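Local coordinates for protein CurJ (Moorea producens 3L, PDB 5TZ6) that serves as a dehydratase domain of the curacin polyketide synthase, probably removing water from a hydroxylated acyl chain to leave a double bond, at residues Leu64-Thr69 and Gly137-Ala142; Gly88-Gln93 and Val107-Asp112; Phe182-Gln187 and Lys200-Ile205. The protein carries 1 engineered substitution. All coordinates share one frame; numbering follows the deposited sequence.

Interaction 1. Residues Leu64-Thr69 and Gly137-Ala142; sequences LTFAAT and GKLSVA
Ala68 and Val141 mark the closest backbone approach, with CA atoms 7.1 Å apart. Residues Leu64-Thr69 run off the end of helix 51-65. Residues Gly137-Val141 are the last part of strand 132-141, and Ala142 begins the loop after it. No hydrogen bond joins them; side chains of Leu64-Thr69 pack on strand side chains and backbone. Phe66 carries the contact. Val141 CG2 sits over the centre of its ring, 3.5 Å from the centroid and 13° off the ring normal, as a CH-pi contact. Phe66 CE2 also meets backbone Ser140 C at 3.8 Å. Leu139 CG lies 4.2 Å from Phe66 CE2, and Leu139 O comes to the ring edge. The contact belongs to a HotDog-clan fold, in which a long helix is wrapped by an antiparallel sheet; here the loop leaving the helix packs on the end of a strand. An alanine in place of Phe66 would probably leave Val141 CG2 without its ring face and open a gap beside Leu139. The other Val141 branch, CG1, is anti to the backbone N (chi1 -170°) and reaches Ala68 CB at 3.9 Å. Leu139 packs further on Phe105 and Ile73 of the flanking strands, while Ser140 OG hydrogen-bonds Gln72 NE2.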
loop_
_atom_site.group_PDB
_atom_site.type_symbol
_atom_site.label_atom_id
_atom_site.label_comp_id
_atom_site.label_asym_id
_atom_site.label_seq_id
_atom_site.Cartn_x
_atom_site.Cartn_y
_atom_site.Cartn_z
ATOM N N LEU A 64 -1.751 14.563 1.094
ATOM C CA LEU A 64 -0.626 13.663 1.300
ATOM C C LEU A 64 0.359 13.647 0.137
ATOM O O LEU A 64 1.361 12.926 0.211
ATOM C CB LEU A 64 -1.120 12.239 1.566
ATOM C CG LEU A 64 -1.909 12.024 2.853
ATOM C CD1 LEU A 64 -2.441 10.601 2.908
ATOM C CD2 LEU A 64 -1.040 12.325 4.060
ATOM N N THR A 65 0.123 14.417 -0.924
ATOM C CA THR A 65 1.084 14.431 -2.024
ATOM C C THR A 65 1.644 15.811 -2.331
ATOM O O THR A 65 2.846 15.934 -2.574
ATOM C CB THR A 65 0.461 13.846 -3.302
ATOM O OG1 THR A 65 -0.896 14.279 -3.420
ATOM C CG2 THR A 65 0.502 12.329 -3.262
ATOM N N PHE A 66 0.822 16.856 -2.324
ATOM C CA PHE A 66 1.338 18.190 -2.590
ATOM C C PHE A 66 1.921 18.801 -1.317
ATOM O O PHE A 66 1.594 18.401 -0.197
ATOM C CB PHE A 66 0.240 19.093 -3.154
ATOM C CG PHE A 66 -0.282 18.652 -4.496
ATOM C CD1 PHE A 66 0.588 18.242 -5.492
ATOM C CD2 PHE A 66 -1.645 18.639 -4.757
ATOM C CE1 PHE A 66 0.110 17.836 -6.726
ATOM C CE2 PHE A 66 -2.128 18.232 -5.987
ATOM C CZ PHE A 66 -1.251 17.829 -6.970
ATOM N N ALA A 67 2.814 19.775 -1.500
ATOM C CA ALA A 67 3.308 20.530 -0.354
ATOM C C ALA A 67 2.383 21.682 0.025
ATOM O O ALA A 67 2.326 22.061 1.201
ATOM C CB ALA A 67 4.716 21.058 -0.638
ATOM N N ALA A 68 1.656 22.239 -0.938
ATOM C CA ALA A 68 0.770 23.371 -0.712
ATOM C C ALA A 68 -0.610 22.910 -0.237
ATOM O O ALA A 68 -0.964 21.730 -0.300
ATOM C CB ALA A 68 0.649 24.216 -1.982
ATOM N N THR A 69 -1.396 23.872 0.246
ATOM C CA THR A 69 -2.722 23.612 0.793
ATOM C C THR A 69 -3.841 23.831 -0.218
ATOM O O THR A 69 -4.833 23.095 -0.202
ATOM C CB THR A 69 -2.975 24.493 2.025
ATOM O OG1 THR A 69 -4.294 24.249 2.527
ATOM C CG2 THR A 69 -2.855 25.961 1.663
ATOM N N GLY A 137 -11.117 12.278 -12.884
ATOM C CA GLY A 137 -10.887 13.667 -13.238
ATOM C C GLY A 137 -9.413 14.022 -13.149
ATOM O O GLY A 137 -8.550 13.159 -13.244
ATOM N N LYS A 138 -9.159 15.313 -12.949
ATOM C CA LYS A 138 -7.813 15.862 -12.931
ATOM C C LYS A 138 -7.584 16.605 -11.620
ATOM O O LYS A 138 -8.510 17.158 -11.032
ATOM C CB LYS A 138 -7.609 16.781 -14.150
ATOM C CG LYS A 138 -6.479 17.778 -14.074
ATOM C CD LYS A 138 -6.042 18.155 -15.481
ATOM C CE LYS A 138 -7.210 18.734 -16.277
ATOM N NZ LYS A 138 -7.236 20.220 -16.290
ATOM N N LEU A 139 -6.340 16.611 -11.155
ATOM C CA LEU A 139 -6.025 17.072 -9.809
ATOM C C LEU A 139 -4.701 17.811 -9.841
ATOM O O LEU A 139 -3.696 17.250 -10.281
ATOM C CB LEU A 139 -5.956 15.886 -8.844
ATOM C CG LEU A 139 -5.429 16.110 -7.433
ATOM C CD1 LEU A 139 -6.363 17.032 -6.675
ATOM C CD2 LEU A 139 -5.287 14.767 -6.735
ATOM N N SER A 140 -4.682 19.053 -9.368
ATOM C CA SER A 140 -3.437 19.802 -9.418
ATOM C C SER A 140 -3.440 20.864 -8.332
ATOM O O SER A 140 -4.479 21.194 -7.759
ATOM C CB SER A 140 -3.223 20.471 -10.779
ATOM O OG SER A 140 -4.166 21.512 -10.987
ATOM N N VAL A 141 -2.255 21.423 -8.083
ATOM C CA VAL A 141 -2.155 22.512 -7.125
ATOM C C VAL A 141 -2.881 23.736 -7.673
ATOM O O VAL A 141 -3.138 23.864 -8.876
ATOM C CB VAL A 141 -0.684 22.829 -6.805
ATOM C CG1 VAL A 141 -0.585 23.790 -5.630
ATOM C CG2 VAL A 141 0.079 21.549 -6.509
ATOM N N ALA A 142 -3.254 24.628 -6.769
ATOM C CA ALA A 142 -3.874 25.883 -7.145
ATOM C C ALA A 142 -3.257 26.981 -6.296
ATOM O O ALA A 142 -2.410 26.728 -5.433
ATOM C CB ALA A 142 -5.395 25.830 -6.972
#

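Interaction 2. Residues Gly88-Gln93 and Val107-Asp112; sequences GVRTVQ and VISFDD
Arg90 NH2 donates to Ser109 OG over 2.9 Å, and the bond is nearly straight at 168°. The hydroxyl lies in the guanidinium plane, 4° out of it. Ser109 OG also bonds His134 NE2, so two nitrogens hold this buried oxygen. The Arg90 chain bends at chi2 and chi3, and one guanidinium face is laid over Phe110 CA and Asp111 N.

The backbones pair as an antiparallel hairpin. Thr91 and Phe110 form a hydrogen-bonded pair, with Thr91 N to Phe110 O and Phe110 N to Thr91 O both 2.9 Å. Gln93 and Ile108 form a second such pair. Val92 and Ser109, between them, are a non-hydrogen-bonded pair. Thr91 OG1 also donates to Asp112 OD2, on the anti side but tilted out of the carboxylate plane; Asp112 is poorly ordered.

Packing follows on both faces. Thr91 CB lies over the Phe110 ring, toward its rim, 4.1 Å from the centroid. The Gln93 amide comes to the edge of that ring, its plane 87° from the ring plane; CD is 3.6 Å from Phe110 CE1. Gln93 OE1 and NE2 bond Ser18 OG and Gln17 O of the second subunit, so this face is part of the dimer contact, and NE2 also bonds Glu27 OE1 of the same chain. On the other face Val92 CG1 meets Val107 CG1 at 3.9 Å.

Strand 24-30 pairs with the outer side of strand 90-99, and strand 132-141 with that of strand 102-110. Helix 51-65 covers Val92 and Val107 through Leu57, His54 and Leu58.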
loop_
_atom_site.group_PDB
_atom_site.type_symbol
_atom_site.label_atom_id
_atom_site.label_comp_id
_atom_site.label_asym_id
_atom_site.label_seq_id
_atom_site.Cartn_x
_atom_site.Cartn_y
_atom_site.Cartn_z
ATOM N N GLY A 88 -21.084 -4.500 5.529
ATOM C CA GLY A 88 -20.040 -4.811 4.577
ATOM C C GLY A 88 -18.962 -3.742 4.526
ATOM O O GLY A 88 -19.143 -2.618 4.988
ATOM N N VAL A 89 -17.817 -4.105 3.953
ATOM C CA VAL A 89 -16.688 -3.188 3.835
ATOM C C VAL A 89 -16.130 -3.297 2.422
ATOM O O VAL A 89 -15.790 -4.393 1.966
ATOM C CB VAL A 89 -15.591 -3.469 4.877
ATOM C CG1 VAL A 89 -15.084 -4.893 4.754
ATOM C CG2 VAL A 89 -14.454 -2.476 4.725
ATOM N N ARG A 90 -16.048 -2.166 1.727
ATOM C CA ARG A 90 -15.499 -2.094 0.379
ATOM C C ARG A 90 -14.125 -1.440 0.422
ATOM O O ARG A 90 -13.958 -0.389 1.050
ATOM C CB ARG A 90 -16.424 -1.301 -0.545
ATOM C CG ARG A 90 -17.775 -1.938 -0.779
ATOM C CD ARG A 90 -17.726 -2.960 -1.897
ATOM N NE ARG A 90 -17.327 -2.352 -3.162
ATOM C CZ ARG A 90 -17.613 -2.861 -4.357
ATOM N NH1 ARG A 90 -18.312 -3.985 -4.446
ATOM N NH2 ARG A 90 -17.210 -2.246 -5.462
ATOM N N THR A 91 -13.143 -2.069 -0.227
ATOM C CA THR A 91 -11.850 -1.425 -0.415
ATOM C C THR A 91 -11.951 -0.355 -1.494
ATOM O O THR A 91 -12.415 -0.619 -2.609
ATOM C CB THR A 91 -10.773 -2.444 -0.790
ATOM O OG1 THR A 91 -10.624 -3.400 0.266
ATOM C CG2 THR A 91 -9.437 -1.743 -1.009
ATOM N N VAL A 92 -11.496 0.851 -1.166
ATOM C CA VAL A 92 -11.527 1.995 -2.066
ATOM C C VAL A 92 -10.106 2.477 -2.289
ATOM O O VAL A 92 -9.348 2.663 -1.328
ATOM C CB VAL A 92 -12.398 3.131 -1.504
ATOM C CG1 VAL A 92 -12.328 4.343 -2.413
ATOM C CG2 VAL A 92 -13.827 2.656 -1.350
ATOM N N GLN A 93 -9.747 2.681 -3.552
ATOM C CA GLN A 93 -8.427 3.158 -3.924
ATOM C C GLN A 93 -8.554 4.415 -4.769
ATOM O O GLN A 93 -9.475 4.540 -5.588
ATOM C CB GLN A 93 -7.639 2.109 -4.697
ATOM C CG GLN A 93 -7.285 0.865 -3.917
ATOM C CD GLN A 93 -6.564 -0.145 -4.785
ATOM O OE1 GLN A 93 -6.716 -0.141 -6.008
ATOM N NE2 GLN A 93 -5.756 -0.997 -4.165
ATOM N N VAL A 107 -10.988 7.153 -8.752
ATOM C CA VAL A 107 -11.411 6.570 -7.486
ATOM C C VAL A 107 -12.264 5.348 -7.796
ATOM O O VAL A 107 -13.352 5.477 -8.385
ATOM C CB VAL A 107 -12.198 7.575 -6.627
ATOM C CG1 VAL A 107 -12.670 6.899 -5.351
ATOM C CG2 VAL A 107 -11.355 8.799 -6.302
ATOM N N ILE A 108 -11.771 4.176 -7.370
ATOM C CA ILE A 108 -12.369 2.874 -7.648
ATOM C C ILE A 108 -12.567 2.131 -6.330
ATOM O O ILE A 108 -12.041 2.519 -5.288
ATOM C CB ILE A 108 -11.507 2.016 -8.599
ATOM C CG1 ILE A 108 -10.259 1.508 -7.875
ATOM C CG2 ILE A 108 -11.113 2.804 -9.839
ATOM C CD1 ILE A 108 -9.448 0.543 -8.705
ATOM N N SER A 109 -13.332 1.040 -6.389
ATOM C CA SER A 109 -13.516 0.170 -5.233
ATOM C C SER A 109 -13.764 -1.263 -5.685
ATOM O O SER A 109 -14.072 -1.531 -6.851
ATOM C CB SER A 109 -14.675 0.642 -4.354
ATOM O OG SER A 109 -15.903 0.292 -4.956
ATOM N N PHE A 110 -13.636 -2.184 -4.731
ATOM C CA PHE A 110 -13.803 -3.614 -4.965
ATOM C C PHE A 110 -13.935 -4.313 -3.619
ATOM O O PHE A 110 -13.594 -3.752 -2.573
ATOM C CB PHE A 110 -12.633 -4.202 -5.771
ATOM C CG PHE A 110 -11.269 -3.908 -5.191
ATOM C CD1 PHE A 110 -10.553 -2.793 -5.601
ATOM C CD2 PHE A 110 -10.701 -4.751 -4.247
ATOM C CE1 PHE A 110 -9.295 -2.519 -5.076
ATOM C CE2 PHE A 110 -9.445 -4.485 -3.721
ATOM C CZ PHE A 110 -8.742 -3.368 -4.136
ATOM N N ASP A 111 -14.447 -5.542 -3.655
ATOM C CA ASP A 111 -14.688 -6.318 -2.444
ATOM C C ASP A 111 -13.430 -7.125 -2.144
ATOM O O ASP A 111 -13.052 -8.009 -2.920
ATOM C CB ASP A 111 -15.899 -7.228 -2.626
ATOM C CG ASP A 111 -16.509 -7.669 -1.308
ATOM O OD1 ASP A 111 -15.753 -7.883 -0.337
ATOM O OD2 ASP A 111 -17.749 -7.814 -1.248
ATOM N N ASP A 112 -12.784 -6.823 -1.014
ATOM C CA ASP A 112 -11.495 -7.440 -0.714
ATOM C C ASP A 112 -11.657 -8.904 -0.322
ATOM O O ASP A 112 -10.837 -9.750 -0.699
ATOM C CB ASP A 112 -10.779 -6.656 0.387
ATOM C CG ASP A 112 -9.272 -6.621 0.192
ATOM O OD1 ASP A 112 -8.720 -7.582 -0.382
ATOM O OD2 ASP A 112 -8.641 -5.623 0.600
#

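Interaction 3. Residues Phe182-Gln187 and Lys200-Ile205; sequences FRWIEQ and KVPKTI
Trp184 lies against Val201, Pro202 and Ile205. Val201 and Pro202 share one face of the indole. Val201 CA stands over the six-membered ring, 3.8 Å from its centroid and 17° off the normal. Pro202 CD lies over the five-membered ring, and Pro202 CG meets Trp184 CD1 at 3.6 Å. Ile205 CD1 approaches obliquely, 3.7 Å from Trp184 NE1. Val201 CB adds a touch at Trp184 CH2.

The backbone holds the two segments together beside the indole. Lys200 N donates to Trp184 O over 2.9 Å. A water gives one bond to Arg183 O and one to Lys200 O, 3.0 Å each, and so bridges the segments. Farther along, Glu186 crosses Lys200 at about a right angle. The Lys200 chain runs extended beyond CG, with CD anti to CA (chi2 -179°), which brings CD to the Glu186 carboxylate. Glu186 OE1 lies 3.3 Å from Lys200 CD and 3.8 Å from Lys200 NZ, a long salt bridge.

Second-shell contacts help place these groups. Trp184 NE1 bonds Thr216 OG1 of helix 215-223, which helps fix the turn of the indole. Ile205 closes a type I beta turn that starts at Pro202, its N bonded to Pro202 O. The contact lies at the open end of the antiparallel hairpin of strands 185-190 and 194-200, where Glu186 and Gln187 both face Gln198 in a classic beta bulge. Here the hairpin meets the loop leading to helix 215-223, in the second HotDog-clan half.

The contact is thus mainly apolar, the proline and valine C-H groups lying over the electron-rich indole face. Its charged pair is long and belongs to exposed residues, so it probably adds little beside the buried indole and the backbone bond.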
loop_
_atom_site.group_PDB
_atom_site.type_symbol
_atom_site.label_atom_id
_atom_site.label_comp_id
_atom_site.label_asym_id
_atom_site.label_seq_id
_atom_site.Cartn_x
_atom_site.Cartn_y
_atom_site.Cartn_z
ATOM N N PHE A 182 -25.371 14.668 8.088
ATOM C CA PHE A 182 -25.435 15.275 6.762
ATOM C C PHE A 182 -26.304 16.529 6.726
ATOM O O PHE A 182 -26.495 17.103 5.648
ATOM C CB PHE A 182 -25.943 14.253 5.728
ATOM C CG PHE A 182 -24.851 13.432 5.104
ATOM C CD1 PHE A 182 -24.182 13.886 3.974
ATOM C CD2 PHE A 182 -24.479 12.216 5.647
ATOM C CE1 PHE A 182 -23.154 13.139 3.397
ATOM C CE2 PHE A 182 -23.457 11.463 5.074
ATOM C CZ PHE A 182 -22.792 11.928 3.951
ATOM N N ARG A 183 -26.826 16.975 7.868
ATOM C CA ARG A 183 -27.732 18.122 7.926
ATOM C C ARG A 183 -26.976 19.314 8.505
ATOM O O ARG A 183 -27.134 19.673 9.670
ATOM C CB ARG A 183 -28.991 17.780 8.735
ATOM C CG ARG A 183 -29.856 16.709 8.061
ATOM C CD ARG A 183 -31.125 16.392 8.830
ATOM N NE ARG A 183 -31.902 15.381 8.125
ATOM C CZ ARG A 183 -33.227 15.391 8.011
ATOM N NH1 ARG A 183 -33.843 14.429 7.328
ATOM N NH2 ARG A 183 -33.934 16.382 8.545
ATOM N N TRP A 184 -26.143 19.928 7.665
ATOM C CA TRP A 184 -25.347 21.091 8.034
ATOM C C TRP A 184 -26.106 22.399 7.873
ATOM O O TRP A 184 -25.817 23.368 8.587
ATOM C CB TRP A 184 -24.076 21.166 7.172
ATOM C CG TRP A 184 -22.951 20.243 7.560
ATOM C CD1 TRP A 184 -22.949 18.879 7.511
ATOM C CD2 TRP A 184 -21.658 20.629 8.045
ATOM N NE1 TRP A 184 -21.738 18.392 7.938
ATOM C CE2 TRP A 184 -20.927 19.446 8.273
ATOM C CE3 TRP A 184 -21.049 21.860 8.313
ATOM C CZ2 TRP A 184 -19.617 19.458 8.756
ATOM C CZ3 TRP A 184 -19.746 21.871 8.795
ATOM C CH2 TRP A 184 -19.047 20.678 9.010
ATOM N N ILE A 185 -27.049 22.460 6.936
ATOM C CA ILE A 185 -27.723 23.710 6.601
ATOM C C ILE A 185 -28.710 24.063 7.709
ATOM O O ILE A 185 -29.740 23.406 7.876
ATOM C CB ILE A 185 -28.414 23.629 5.236
ATOM C CG1 ILE A 185 -27.363 23.335 4.154
ATOM C CG2 ILE A 185 -29.193 24.903 4.956
ATOM C CD1 ILE A 185 -27.892 23.216 2.755
ATOM N N GLU A 186 -28.390 25.104 8.476
ATOM C CA GLU A 186 -29.274 25.584 9.526
ATOM C C GLU A 186 -30.224 26.669 9.046
ATOM O O GLU A 186 -31.351 26.751 9.545
ATOM C CB GLU A 186 -28.465 26.127 10.707
ATOM C CG GLU A 186 -27.708 25.075 11.491
ATOM C CD GLU A 186 -28.378 24.758 12.813
ATOM O OE1 GLU A 186 -28.421 25.653 13.686
ATOM O OE2 GLU A 186 -28.868 23.620 12.978
ATOM N N GLN A 187 -29.815 27.507 8.092
ATOM C CA GLN A 187 -30.700 28.587 7.671
ATOM C C GLN A 187 -30.577 28.802 6.172
ATOM O O GLN A 187 -29.536 28.515 5.577
ATOM C CB GLN A 187 -30.387 29.884 8.424
ATOM C CG GLN A 187 -30.926 29.905 9.834
ATOM C CD GLN A 187 -30.773 31.261 10.482
ATOM O OE1 GLN A 187 -31.755 31.961 10.735
ATOM N NE2 GLN A 187 -29.531 31.649 10.740
ATOM N N LYS A 200 -23.923 24.975 10.120
ATOM C CA LYS A 200 -23.249 24.665 11.369
ATOM C C LYS A 200 -22.861 23.195 11.358
ATOM O O LYS A 200 -23.525 22.363 10.731
ATOM C CB LYS A 200 -24.131 24.952 12.594
ATOM C CG LYS A 200 -24.421 26.421 12.844
ATOM C CD LYS A 200 -25.290 26.597 14.085
ATOM C CE LYS A 200 -25.519 28.067 14.416
ATOM N NZ LYS A 200 -26.376 28.246 15.624
ATOM N N VAL A 201 -21.763 22.890 12.040
ATOM C CA VAL A 201 -21.227 21.533 12.092
ATOM C C VAL A 201 -22.172 20.684 12.933
ATOM O O VAL A 201 -22.449 21.032 14.091
ATOM C CB VAL A 201 -19.793 21.526 12.648
ATOM C CG1 VAL A 201 -19.722 22.358 13.900
ATOM C CG2 VAL A 201 -19.334 20.102 12.923
ATOM N N PRO A 202 -22.724 19.599 12.389
ATOM C CA PRO A 202 -23.607 18.747 13.189
ATOM C C PRO A 202 -22.954 18.341 14.504
ATOM O O PRO A 202 -21.737 18.160 14.593
ATOM C CB PRO A 202 -23.835 17.534 12.284
ATOM C CG PRO A 202 -23.697 18.079 10.907
ATOM C CD PRO A 202 -22.661 19.167 10.982
ATOM N N LYS A 203 -23.789 18.185 15.529
ATOM C CA LYS A 203 -23.315 17.784 16.845
ATOM C C LYS A 203 -22.747 16.368 16.858
ATOM O O LYS A 203 -22.010 16.015 17.782
ATOM C CB LYS A 203 -24.458 17.957 17.846
ATOM C CG LYS A 203 -24.747 19.433 18.114
ATOM C CD LYS A 203 -26.168 19.688 18.586
ATOM C CE LYS A 203 -27.088 19.883 17.382
ATOM N NZ LYS A 203 -28.523 20.059 17.736
ATOM N N THR A 204 -23.067 15.553 15.858
ATOM C CA THR A 204 -22.573 14.185 15.784
ATOM C C THR A 204 -21.192 14.066 15.137
ATOM O O THR A 204 -20.603 12.980 15.172
ATOM C CB THR A 204 -23.586 13.301 15.042
ATOM O OG1 THR A 204 -24.126 14.011 13.919
ATOM C CG2 THR A 204 -24.713 12.892 15.973
ATOM N N ILE A 205 -20.668 15.138 14.542
ATOM C CA ILE A 205 -19.344 15.147 13.922
ATOM C C ILE A 205 -18.363 15.771 14.903
ATOM O O ILE A 205 -18.643 16.831 15.477
ATOM C CB ILE A 205 -19.349 15.922 12.596
ATOM C CG1 ILE A 205 -20.260 15.240 11.580
ATOM C CG2 ILE A 205 -17.937 16.040 12.054
ATOM C CD1 ILE A 205 -20.318 15.953 10.259
HETATM O O HOH W 1 -26.080 21.308 12.005
#

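Overall arrangement
Interactions 1 and 2 belong to one HotDog half and interaction 3 to the other. Strands 102-110 and 132-141 are neighbours, which links interactions 1 and 2: their centres are 23 Å apart and their nearest atoms about 7 Å. Interaction 3 has its centre 28 Å from each of the others. Its nearest atoms are about 17 Å from interaction 1 and about 14 Å from interaction 2. The bound hydroxy acid lies about 11 Å from the Arg183 side chain and about 13 Å from that of Val107. Phe182 of interaction 3 touches two residues of the pocket, Asp219 and Phe41, the latter ring edge-to-face; Phe41 is probably the engineered substitution.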